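Fucoxanthin chlorophyll a/c-binding protein Lhcq10 (Chaetoceros gracilis, PDB 6L4U) binds chlorophyll a, chlorophyll c and fucoxanthin and probably serves as a light-harvesting antenna subunit of a diatom photosystem. Local coordinates at residues L221-V226 against G235-Y240; G145-F150 against P168-S173; N73-G78 against Y158-K163. All blocks are in the same frame, centred on the assembly; numbering follows the deposited sequence.

From the N terminus, the chain first lays down 73-78, the opening turns of helix 73-102, and then 145-150 on helix 137-153. Beyond that helix, 158-163 folds back on 73-78, closing interaction 3 over 79 intervening residues. Ten residues on from the start of 158-163, 168-173 returns to 145-150 and closes the short loop of interaction 2, so the two contacts cross and tie one connecting loop to two helices. Their nearest atoms are about 7 Å apart. Interaction 1 follows in series, folding 235-240 back under the end of helix 196-223; its centre lies about 36 Å from that of interaction 2 and about 38 Å from that of interaction 3, across the chain's centre.

Interaction 1 (L221-V226 against G235-Y240); sequences LAEQKV and GVVPHY. With A86 ((3S,3'S,5R,5'R,6S,6'R,8'R)-3,5'-dihydroxy-8-oxo-6',7'-didehydro-5,5',6,6',7,8-hexahydro-5,6-epoxy-beta,beta-caroten-3'- yl acetate), chain B.
Where the last long helix of the three-helix light-harvesting fold, 196-223, runs out, the irregular segment 235-240 folds back beneath it and meets chiefly Q224. The Q224 side chain lies across V237 at about a right angle, its CG 3.5 Å from V237 CG1. Beta-branched V237 is compact enough to sit against two residues at once: its CB is also 3.6 Å from E223 CB. Q224 OE1 accepts a weak hydrogen bond from Y240 N (2.7 Å), weak because the N-H points well off line, at 125°. The bend at chi2 (-89°) turns the amide back toward the loop, nearly perpendicular to the Y240 ring at 81°. A glutamine suits this buried place because its two amide ends serve different partners: NE2 is bonded to the hydroxyl of Y98. H239 brings its ring up edge-on, CD2 3.2 Å from Q224 O, while its CA makes a C-H...O contact with that same oxygen. Farther out, E223 OE1 accepts from S229 N, and Y240 OH is bonded to D130 OD2, so both segments are held from outside. K225 points away from the loop and runs along the fucoxanthin end group, its ammonium paired with E243. The lysine's aliphatic carbons pack on the pigment's acetate ester, with CE 3.4 Å from the carbonyl oxygen O5 of A86.

Interaction 2 (G145-F150 against P168-S173); sequences GFLEWF and PNFSDS. With CLA (chlorophyll a), chain C.
Helical backbone at 145-150 faces an irregular loop at 168-173, the closest CA atoms, those of F150 and P168, being 7.5 Å apart, so side chains fill the interval. F150 carries the contact. With its CG anti to the backbone N (chi1 -167°), its ring reaches into the loop, where F170 turns an edge onto one face in a T-shaped stack, centroids 4.8 Å apart and planes at 65°. The nearest atoms are F170 CE1 and F150 CD1, at 3.5 Å. P168 CG packs beside the same ring, while the carbonyl P168 O lies at its edge, 3.3 Å from F150 CE1. S173 OG approaches the far tip of the F150 ring but is bonded to D172 O. Two more helix residues meet the outer end of the F170 ring: F146 tip to tip, CE1 to CE1 at 3.8 Å, and L147 with CD2 at the ring edge, 3.7 Å from F170 CZ. The helix is shared with pigment: E148 OE1 binds a chlorophyll a magnesium at 2.4 Å and is also bonded to K86 of helix 73-102, whose positive charge would probably temper the carboxylate. G145 suits this side because a CB would collide with the chlorophyll vinyl group. No hydrogen bond spans the two segments; cohesion rests on apolar packing, with backbone oxygens probably attracted to the slightly positive ring hydrogens of F150.

Interaction 3 (N73-G78 against Y158-K163); sequences NSATIG and YMRGGK. With KC1 (Chlorophyll c1), chain D.
The opening turns of helix 73-102 press tightly against Y158 and M159 in this light-harvesting fold, whereas the rest of 158-163 drifts outward. The backbones come nearest at A75 and M159, whose CA atoms are 4.4 Å apart. G78 lets them approach: its CA gives a C-H...O contact to Y158 O (3.5 Å, 152° at H), and any CB there would run into that oxygen. G78 O in turn lies 3.4 Å from Y158 CD2. M159 wraps round A75 O. With CG anti to the carbonyl carbon and chi2 extended, its SD reaches 3.6 Å from CHB of chlorophyll c1; the bend at chi3 (77°) then turns CE back to 3.5 Å from A75 O, a double task that suits a flexible thioether. An alanine in place of M159 would remove CG, SD and CE and would probably loosen both the cover over A75 O and the packing against the pigment. The solvent side is looser: the exposed R160 has its NH2 4.4 Å from A75 CB. Its NE lies 3.4 Å from chlorophyll CBA, and NH1 makes a long, weak ion pair with E71. T76 turns away from the loop, its hydroxyl bonded to T66 O. Thus the loop leaving helix 137-153 is laid along the start of helix 73-102, where F79 touches both Y158 and M159 and Q82, further along, touches Y158.

Interaction 1 (L221-V226 against G235-Y240)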
# COMPACT_ATOMS: atom_id res chain seq x y z
N LEU Z 221 -49.90 -29.64 90.45
CA LEU Z 221 -49.99 -28.80 89.27
C LEU Z 221 -50.62 -29.50 88.08
O LEU Z 221 -51.02 -28.83 87.13
CB LEU Z 221 -48.62 -28.25 88.85
CG LEU Z 221 -47.88 -27.52 89.97
CD1 LEU Z 221 -46.38 -27.37 89.69
CD2 LEU Z 221 -48.59 -26.27 90.40
N ALA Z 222 -50.73 -30.83 88.12
CA ALA Z 222 -51.49 -31.53 87.09
C ALA Z 222 -52.98 -31.26 87.25
O ALA Z 222 -53.68 -31.02 86.25
CB ALA Z 222 -51.20 -33.02 87.15
N GLU Z 223 -53.49 -31.27 88.49
CA GLU Z 223 -54.86 -30.84 88.74
C GLU Z 223 -55.07 -29.35 88.58
O GLU Z 223 -56.23 -28.90 88.53
CB GLU Z 223 -55.37 -31.35 90.10
CG GLU Z 223 -56.77 -31.75 89.76
CD GLU Z 223 -57.14 -33.12 89.99
OE1 GLU Z 223 -56.49 -33.94 89.34
OE2 GLU Z 223 -58.30 -33.36 90.36
N GLN Z 224 -54.01 -28.57 88.40
CA GLN Z 224 -54.27 -27.17 88.14
C GLN Z 224 -54.55 -26.96 86.65
O GLN Z 224 -54.94 -25.85 86.26
CB GLN Z 224 -53.07 -26.30 88.53
CG GLN Z 224 -52.92 -26.26 90.03
CD GLN Z 224 -53.67 -25.18 90.75
OE1 GLN Z 224 -54.60 -24.60 90.22
NE2 GLN Z 224 -53.34 -24.99 92.03
N LYS Z 225 -54.33 -27.98 85.82
CA LYS Z 225 -54.54 -27.88 84.38
C LYS Z 225 -55.41 -29.00 83.81
O LYS Z 225 -55.94 -28.84 82.71
CB LYS Z 225 -53.21 -27.91 83.62
CG LYS Z 225 -53.19 -27.21 82.27
CD LYS Z 225 -51.89 -26.53 81.96
CE LYS Z 225 -51.89 -26.01 80.52
NZ LYS Z 225 -50.55 -25.55 80.08
N VAL Z 226 -55.52 -30.15 84.48
CA VAL Z 226 -56.45 -31.20 84.06
C VAL Z 226 -57.00 -31.92 85.28
O VAL Z 226 -56.25 -32.40 86.14
CB VAL Z 226 -55.81 -32.17 83.04
CG1 VAL Z 226 -54.46 -32.71 83.51
CG2 VAL Z 226 -56.75 -33.34 82.75
N GLY Z 235 -61.27 -31.99 93.44
CA GLY Z 235 -62.00 -30.98 94.17
C GLY Z 235 -61.15 -30.07 95.04
O GLY Z 235 -61.58 -28.96 95.36
N VAL Z 236 -59.96 -30.52 95.43
CA VAL Z 236 -59.11 -29.72 96.31
C VAL Z 236 -58.38 -28.64 95.52
O VAL Z 236 -58.21 -27.51 96.00
CB VAL Z 236 -58.14 -30.65 97.06
CG1 VAL Z 236 -57.22 -29.88 97.99
CG2 VAL Z 236 -58.92 -31.70 97.84
N VAL Z 237 -58.00 -28.95 94.29
CA VAL Z 237 -57.07 -28.12 93.52
C VAL Z 237 -57.87 -27.24 92.56
O VAL Z 237 -58.69 -27.75 91.79
CB VAL Z 237 -56.07 -29.01 92.77
CG1 VAL Z 237 -55.19 -28.19 91.94
CG2 VAL Z 237 -55.25 -29.83 93.75
N PRO Z 238 -57.65 -25.91 92.57
CA PRO Z 238 -58.59 -24.98 91.94
C PRO Z 238 -58.40 -24.64 90.46
O PRO Z 238 -58.92 -23.60 90.04
CB PRO Z 238 -58.43 -23.72 92.79
CG PRO Z 238 -57.03 -23.81 93.25
CD PRO Z 238 -56.72 -25.22 93.48
N HIS Z 239 -57.67 -25.45 89.69
CA HIS Z 239 -57.64 -25.40 88.22
C HIS Z 239 -57.11 -24.06 87.69
O HIS Z 239 -57.86 -23.21 87.19
CB HIS Z 239 -59.01 -25.72 87.62
CG HIS Z 239 -58.98 -26.00 86.15
ND1 HIS Z 239 -60.10 -25.93 85.35
CD2 HIS Z 239 -57.96 -26.35 85.33
CE1 HIS Z 239 -59.77 -26.22 84.10
NE2 HIS Z 239 -58.47 -26.48 84.07
N TYR Z 240 -55.79 -23.88 87.86
CA TYR Z 240 -55.11 -22.65 87.43
C TYR Z 240 -55.23 -22.39 85.94
O TYR Z 240 -55.32 -21.22 85.54
CB TYR Z 240 -53.64 -22.70 87.85
CG TYR Z 240 -52.67 -21.90 87.01
CD1 TYR Z 240 -52.58 -20.52 87.14
CD2 TYR Z 240 -51.81 -22.54 86.12
CE1 TYR Z 240 -51.68 -19.79 86.39
CE2 TYR Z 240 -50.91 -21.82 85.36
CZ TYR Z 240 -50.85 -20.45 85.50
OH TYR Z 240 -49.95 -19.73 84.74
C A86 B . -38.53 -32.59 81.03
O A86 B . -28.21 -28.31 76.04
C1 A86 B . -38.79 -31.21 81.68
C10 A86 B . -29.94 -28.71 78.34
C11 A86 B . -29.57 -29.65 77.32
C12 A86 B . -30.45 -30.84 77.08
C13 A86 B . -28.34 -29.38 76.52
C14 A86 B . -27.13 -30.51 76.28
C15 A86 B . -27.50 -31.61 75.23
C16 A86 B . -27.34 -33.05 75.69
C17 A86 B . -25.99 -33.66 75.36
C18 A86 B . -25.69 -33.57 73.94
C19 A86 B . -25.65 -32.08 73.47
C2 A86 B . -37.85 -30.16 81.57
C20 A86 B . -27.04 -31.35 73.83
C21 A86 B . -26.70 -29.86 73.48
C22 A86 B . -27.53 -33.17 77.23
C23 A86 B . -28.43 -33.90 75.06
C24 A86 B . -40.05 -30.95 82.47
C25 A86 B . -41.09 -30.14 81.95
C26 A86 B . -42.44 -29.87 82.86
C27 A86 B . -43.52 -30.74 83.04
C28 A86 B . -43.54 -32.07 82.39
C29 A86 B . -44.72 -30.25 83.99
C3 A86 B . -36.60 -30.33 80.83
C30 A86 B . -46.07 -30.06 83.45
C31 A86 B . -47.40 -29.86 82.95
C32 A86 B . -48.59 -30.63 83.58
C33 A86 B . -49.99 -30.46 82.93
C34 A86 B . -50.07 -30.00 81.46
C35 A86 B . -48.70 -29.87 80.76
C36 A86 B . -47.71 -29.10 81.65
C37 A86 B . -46.39 -28.90 80.88
C38 A86 B . -52.06 -30.30 80.19
C39 A86 B . -53.44 -31.00 80.32
C4 A86 B . -35.61 -29.35 81.05
C40 A86 B . -48.24 -32.14 83.64
C41 A86 B . -48.70 -30.10 85.03
C5 A86 B . -34.13 -29.37 80.30
C6 A86 B . -33.76 -28.18 79.66
C7 A86 B . -34.74 -26.93 79.68
C8 A86 B . -32.35 -28.06 78.89
C9 A86 B . -31.22 -28.95 79.16
O1 A86 B . -28.48 -31.26 74.18
O2 A86 B . -24.43 -34.16 73.70
O3 A86 B . -48.24 -27.84 81.96
O4 A86 B . -50.88 -30.91 80.74
O5 A86 B . -51.98 -29.26 79.63

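Interaction 2 (G145-F150 against P168-S173)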
# COMPACT_ATOMS: atom_id res chain seq x y z
N GLY Z 145 -30.12 -18.03 90.61
CA GLY Z 145 -29.08 -18.16 89.61
C GLY Z 145 -27.68 -17.91 90.10
O GLY Z 145 -26.73 -18.38 89.47
N PHE Z 146 -27.51 -17.17 91.20
CA PHE Z 146 -26.19 -17.12 91.82
C PHE Z 146 -25.89 -18.42 92.53
O PHE Z 146 -24.75 -18.90 92.49
CB PHE Z 146 -26.08 -15.95 92.80
CG PHE Z 146 -24.74 -15.89 93.49
CD1 PHE Z 146 -24.58 -16.36 94.79
CD2 PHE Z 146 -23.63 -15.38 92.83
CE1 PHE Z 146 -23.35 -16.34 95.40
CE2 PHE Z 146 -22.40 -15.34 93.45
CZ PHE Z 146 -22.26 -15.81 94.74
N LEU Z 147 -26.88 -19.00 93.22
CA LEU Z 147 -26.63 -20.25 93.91
C LEU Z 147 -26.46 -21.40 92.93
O LEU Z 147 -25.72 -22.35 93.21
CB LEU Z 147 -27.74 -20.58 94.92
CG LEU Z 147 -28.23 -19.44 95.79
CD1 LEU Z 147 -29.64 -19.68 96.33
CD2 LEU Z 147 -27.22 -19.08 96.84
N GLU Z 148 -27.10 -21.31 91.77
CA GLU Z 148 -26.79 -22.22 90.68
C GLU Z 148 -25.39 -21.97 90.14
O GLU Z 148 -24.69 -22.91 89.75
CB GLU Z 148 -27.84 -22.07 89.58
CG GLU Z 148 -29.23 -22.46 90.02
CD GLU Z 148 -29.52 -23.93 89.82
OE1 GLU Z 148 -29.07 -24.50 88.80
OE2 GLU Z 148 -30.20 -24.52 90.68
N TRP Z 149 -24.96 -20.70 90.12
CA TRP Z 149 -23.62 -20.37 89.66
C TRP Z 149 -22.57 -20.79 90.68
O TRP Z 149 -21.51 -21.31 90.31
CB TRP Z 149 -23.51 -18.87 89.40
CG TRP Z 149 -22.26 -18.43 88.71
CD1 TRP Z 149 -22.08 -18.24 87.37
CD2 TRP Z 149 -21.01 -18.11 89.33
NE1 TRP Z 149 -20.80 -17.83 87.12
CE2 TRP Z 149 -20.12 -17.74 88.31
CE3 TRP Z 149 -20.56 -18.09 90.66
CZ2 TRP Z 149 -18.80 -17.37 88.56
CZ3 TRP Z 149 -19.25 -17.72 90.90
CH2 TRP Z 149 -18.39 -17.37 89.86
N PHE Z 150 -22.83 -20.56 91.97
CA PHE Z 150 -21.83 -20.82 93.00
C PHE Z 150 -21.64 -22.32 93.23
O PHE Z 150 -20.56 -22.74 93.63
CB PHE Z 150 -22.21 -20.13 94.31
CG PHE Z 150 -21.10 -20.09 95.31
CD1 PHE Z 150 -21.03 -21.02 96.33
CD2 PHE Z 150 -20.11 -19.12 95.22
CE1 PHE Z 150 -19.99 -20.99 97.25
CE2 PHE Z 150 -19.08 -19.08 96.14
CZ PHE Z 150 -19.02 -20.01 97.15
N PRO Z 168 -21.12 -25.73 98.17
CA PRO Z 168 -19.90 -25.17 98.77
C PRO Z 168 -20.23 -23.99 99.67
O PRO Z 168 -21.12 -23.19 99.37
CB PRO Z 168 -19.09 -24.72 97.55
CG PRO Z 168 -20.11 -24.57 96.46
CD PRO Z 168 -21.15 -25.60 96.71
N ASN Z 169 -19.55 -23.92 100.80
CA ASN Z 169 -19.77 -22.78 101.68
C ASN Z 169 -19.21 -21.46 101.19
O ASN Z 169 -18.20 -21.39 100.49
CB ASN Z 169 -19.38 -23.01 103.14
CG ASN Z 169 -19.62 -24.41 103.65
OD1 ASN Z 169 -18.96 -25.40 103.38
ND2 ASN Z 169 -20.79 -24.50 104.29
N PHE Z 170 -19.95 -20.40 101.55
CA PHE Z 170 -19.63 -19.04 101.14
C PHE Z 170 -18.38 -18.50 101.84
O PHE Z 170 -17.77 -17.57 101.32
CB PHE Z 170 -20.80 -18.11 101.44
CG PHE Z 170 -21.97 -18.28 100.51
CD1 PHE Z 170 -21.77 -18.59 99.18
CD2 PHE Z 170 -23.26 -18.10 100.97
CE1 PHE Z 170 -22.85 -18.74 98.32
CE2 PHE Z 170 -24.34 -18.25 100.12
CZ PHE Z 170 -24.13 -18.57 98.79
N SER Z 171 -18.04 -19.03 103.02
CA SER Z 171 -16.79 -18.68 103.70
C SER Z 171 -15.54 -18.94 102.90
O SER Z 171 -14.56 -18.20 103.04
CB SER Z 171 -16.64 -19.42 105.02
OG SER Z 171 -15.91 -18.66 105.95
N ASP Z 172 -15.51 -20.02 102.13
CA ASP Z 172 -14.29 -20.33 101.42
C ASP Z 172 -14.39 -19.84 99.97
O ASP Z 172 -15.22 -19.00 99.63
CB ASP Z 172 -13.91 -21.81 101.49
CG ASP Z 172 -14.12 -22.44 102.85
OD1 ASP Z 172 -15.25 -22.73 103.28
OD2 ASP Z 172 -13.17 -22.31 103.65
N SER Z 173 -13.43 -20.30 99.15
CA SER Z 173 -13.36 -20.23 97.68
C SER Z 173 -13.05 -18.85 97.12
O SER Z 173 -12.79 -18.72 95.91
CB SER Z 173 -14.67 -20.73 97.05
OG SER Z 173 -15.64 -19.70 97.05
MG CLA C . -30.89 -23.85 87.42
CHA CLA C . -29.92 -27.07 86.59
CHB CLA C . -28.08 -22.71 85.92
CHC CLA C . -32.16 -20.72 87.68
CHD CLA C . -34.06 -25.23 88.67
NA CLA C . -29.31 -24.71 86.39
C1A CLA C . -28.98 -25.95 86.23
C2A CLA C . -27.63 -26.20 85.60
C3A CLA C . -27.10 -24.80 85.46
C4A CLA C . -28.25 -24.02 85.98
CMA CLA C . -25.93 -24.59 86.42
CAA CLA C . -27.72 -26.67 84.14
CBA CLA C . -28.92 -26.09 83.37
CGA CLA C . -28.72 -25.90 81.89
O1A CLA C . -27.62 -25.94 81.37
O2A CLA C . -29.89 -25.65 81.05
NB CLA C . -30.20 -22.00 86.89
C1B CLA C . -29.06 -21.70 86.30
C2B CLA C . -28.87 -20.28 85.93
C3B CLA C . -30.11 -19.68 86.46
C4B CLA C . -30.85 -20.84 87.03
CMB CLA C . -27.71 -19.62 85.23
CAB CLA C . -30.54 -18.27 86.42
CBB CLA C . -31.52 -17.94 85.61
NC CLA C . -32.75 -23.16 87.96
C1C CLA C . -32.99 -21.85 88.15
C2C CLA C . -34.23 -21.53 88.89
C3C CLA C . -34.79 -22.87 89.19
C4C CLA C . -33.79 -23.78 88.56
CMC CLA C . -34.78 -20.18 89.27
CAC CLA C . -36.05 -23.23 89.93
CBC CLA C . -35.68 -23.20 91.40
ND CLA C . -31.85 -25.64 87.61
C1D CLA C . -33.08 -26.16 88.12
C2D CLA C . -33.23 -27.63 88.04
C3D CLA C . -31.94 -27.99 87.40
C4D CLA C . -31.24 -26.81 87.19
CMD CLA C . -34.29 -28.63 88.43
CAD CLA C . -31.10 -29.11 86.90
OBD CLA C . -31.41 -30.35 86.92
CBD CLA C . -29.84 -28.55 86.37
CGD CLA C . -28.67 -29.20 87.04
O1D CLA C . -28.12 -28.67 87.98
O2D CLA C . -28.18 -30.46 86.53
CED CLA C . -27.01 -31.04 87.10
C1 CLA C . -29.74 -25.41 79.66
C2 CLA C . -29.78 -23.94 79.31
C3 CLA C . -30.91 -23.33 78.94
C4 CLA C . -32.21 -24.08 78.85
C5 CLA C . -30.89 -21.86 78.59

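Interaction 3 (N73-G78 against Y158-K163)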
# COMPACT_ATOMS: atom_id res chain seq x y z
N ASN Z 73 -18.48 -41.71 81.01
CA ASN Z 73 -19.69 -42.18 81.68
C ASN Z 73 -19.69 -41.81 83.16
O ASN Z 73 -20.75 -41.54 83.73
CB ASN Z 73 -19.81 -43.70 81.56
CG ASN Z 73 -21.11 -44.23 82.13
OD1 ASN Z 73 -22.16 -43.59 82.03
ND2 ASN Z 73 -21.02 -45.33 82.85
N SER Z 74 -18.52 -41.80 83.80
CA SER Z 74 -18.45 -41.56 85.23
C SER Z 74 -18.62 -40.09 85.60
O SER Z 74 -18.90 -39.78 86.76
CB SER Z 74 -17.12 -42.06 85.79
OG SER Z 74 -17.08 -43.48 85.80
N ALA Z 75 -18.45 -39.17 84.65
CA ALA Z 75 -18.65 -37.76 84.93
C ALA Z 75 -20.09 -37.34 84.74
O ALA Z 75 -20.58 -36.47 85.47
CB ALA Z 75 -17.74 -36.90 84.05
N THR Z 76 -20.79 -37.94 83.78
CA THR Z 76 -22.20 -37.65 83.59
C THR Z 76 -23.07 -38.39 84.59
O THR Z 76 -24.22 -38.00 84.80
CB THR Z 76 -22.65 -38.01 82.18
OG1 THR Z 76 -22.72 -39.44 82.06
CG2 THR Z 76 -21.64 -37.49 81.19
N ILE Z 77 -22.54 -39.44 85.21
CA ILE Z 77 -23.28 -40.11 86.28
C ILE Z 77 -23.27 -39.25 87.54
O ILE Z 77 -24.10 -39.45 88.44
CB ILE Z 77 -22.70 -41.51 86.58
CG1 ILE Z 77 -23.73 -42.47 87.14
CG2 ILE Z 77 -21.57 -41.50 87.57
CD1 ILE Z 77 -23.66 -43.82 86.54
N GLY Z 78 -22.33 -38.30 87.65
CA GLY Z 78 -22.42 -37.29 88.69
C GLY Z 78 -23.30 -36.13 88.28
O GLY Z 78 -23.84 -35.43 89.14
N TYR Z 158 -19.36 -31.72 90.67
CA TYR Z 158 -19.97 -33.04 90.67
C TYR Z 158 -19.62 -33.86 89.44
O TYR Z 158 -19.80 -35.08 89.47
CB TYR Z 158 -21.48 -32.89 90.79
CG TYR Z 158 -22.09 -31.90 89.82
CD1 TYR Z 158 -22.23 -30.55 90.15
CD2 TYR Z 158 -22.56 -32.33 88.59
CE1 TYR Z 158 -22.81 -29.66 89.28
CE2 TYR Z 158 -23.14 -31.44 87.70
CZ TYR Z 158 -23.26 -30.12 88.05
OH TYR Z 158 -23.84 -29.24 87.17
N MET Z 159 -19.12 -33.23 88.37
CA MET Z 159 -18.62 -33.96 87.21
C MET Z 159 -17.13 -34.22 87.28
O MET Z 159 -16.45 -34.28 86.25
CB MET Z 159 -18.98 -33.27 85.90
CG MET Z 159 -20.45 -33.02 85.72
SD MET Z 159 -20.77 -32.39 84.08
CE MET Z 159 -20.63 -33.91 83.15
N ARG Z 160 -16.61 -34.40 88.49
CA ARG Z 160 -15.21 -34.58 88.82
C ARG Z 160 -15.22 -35.52 90.01
O ARG Z 160 -16.11 -36.37 90.10
CB ARG Z 160 -14.52 -33.25 89.16
CG ARG Z 160 -14.40 -32.25 88.02
CD ARG Z 160 -13.42 -32.72 86.95
NE ARG Z 160 -13.59 -31.99 85.70
CZ ARG Z 160 -14.23 -32.46 84.64
NH1 ARG Z 160 -14.33 -31.73 83.54
NH2 ARG Z 160 -14.74 -33.68 84.67
N GLY Z 161 -14.18 -35.48 90.85
CA GLY Z 161 -14.32 -35.91 92.23
C GLY Z 161 -15.56 -35.28 92.81
O GLY Z 161 -15.69 -34.06 92.83
N GLY Z 162 -16.50 -36.09 93.26
CA GLY Z 162 -17.89 -35.69 93.21
C GLY Z 162 -18.49 -35.05 94.44
O GLY Z 162 -18.31 -33.85 94.68
N LYS Z 163 -19.23 -35.86 95.20
CA LYS Z 163 -20.19 -35.49 96.23
C LYS Z 163 -21.21 -34.51 95.66
O LYS Z 163 -21.13 -33.30 95.91
CB LYS Z 163 -19.52 -34.90 97.46
CG LYS Z 163 -20.47 -34.88 98.61
CD LYS Z 163 -20.62 -36.23 99.23
CE LYS Z 163 -21.56 -36.04 100.36
NZ LYS Z 163 -20.75 -35.97 101.57
NB KC1 D . -22.06 -27.27 83.41
ND KC1 D . -20.10 -24.17 85.11
C1A KC1 D . -18.18 -26.72 84.98
C1B KC1 D . -21.56 -28.43 83.00
C1C KC1 D . -23.70 -24.69 83.50
C1D KC1 D . -20.37 -22.80 85.45
C2A KC1 D . -17.18 -27.87 84.88
C2B KC1 D . -22.42 -29.19 82.05
C2C KC1 D . -24.51 -23.49 83.15
C2D KC1 D . -19.28 -22.08 86.13
C3A KC1 D . -18.00 -28.96 84.21
C3B KC1 D . -23.59 -28.30 81.94
C3C KC1 D . -23.77 -22.39 83.78
C3D KC1 D . -18.25 -23.14 86.16
C4A KC1 D . -19.27 -28.21 84.01
C4B KC1 D . -23.26 -27.16 82.83
C4C KC1 D . -22.63 -23.09 84.42
C4D KC1 D . -18.80 -24.28 85.58
CAA KC1 D . -16.50 -28.43 86.13
CAB KC1 D . -24.81 -28.53 81.13
CAC KC1 D . -24.08 -20.91 83.80
CAD KC1 D . -16.87 -23.46 86.59
CBA KC1 D . -15.12 -28.96 85.77
CBB KC1 D . -26.00 -28.61 81.68
CBC KC1 D . -23.43 -20.33 82.56
CBD KC1 D . -16.59 -24.86 86.23
CED KC1 D . -12.92 -25.08 85.14
CGA KC1 D . -14.06 -28.23 86.57
CGD KC1 D . -15.40 -24.88 85.34
CHA KC1 D . -17.82 -25.38 85.57
CHB KC1 D . -20.23 -28.90 83.39
CHC KC1 D . -24.14 -26.01 83.03
CHD KC1 D . -21.68 -22.23 85.15
CMA KC1 D . -17.42 -29.33 82.85
CMB KC1 D . -22.19 -30.51 81.36
CMC KC1 D . -25.77 -23.38 82.34
CMD KC1 D . -19.06 -20.70 86.67
NA KC1 D . -19.32 -26.94 84.43
NC KC1 D . -22.59 -24.43 84.23
O1A KC1 D . -12.88 -28.41 86.32
O1D KC1 D . -15.53 -25.02 84.14
O2A KC1 D . -14.43 -27.32 87.63
O2D KC1 D . -14.07 -24.74 85.91
OBD KC1 D . -16.07 -22.65 87.17
MG KC1 D . -21.09 -25.83 84.47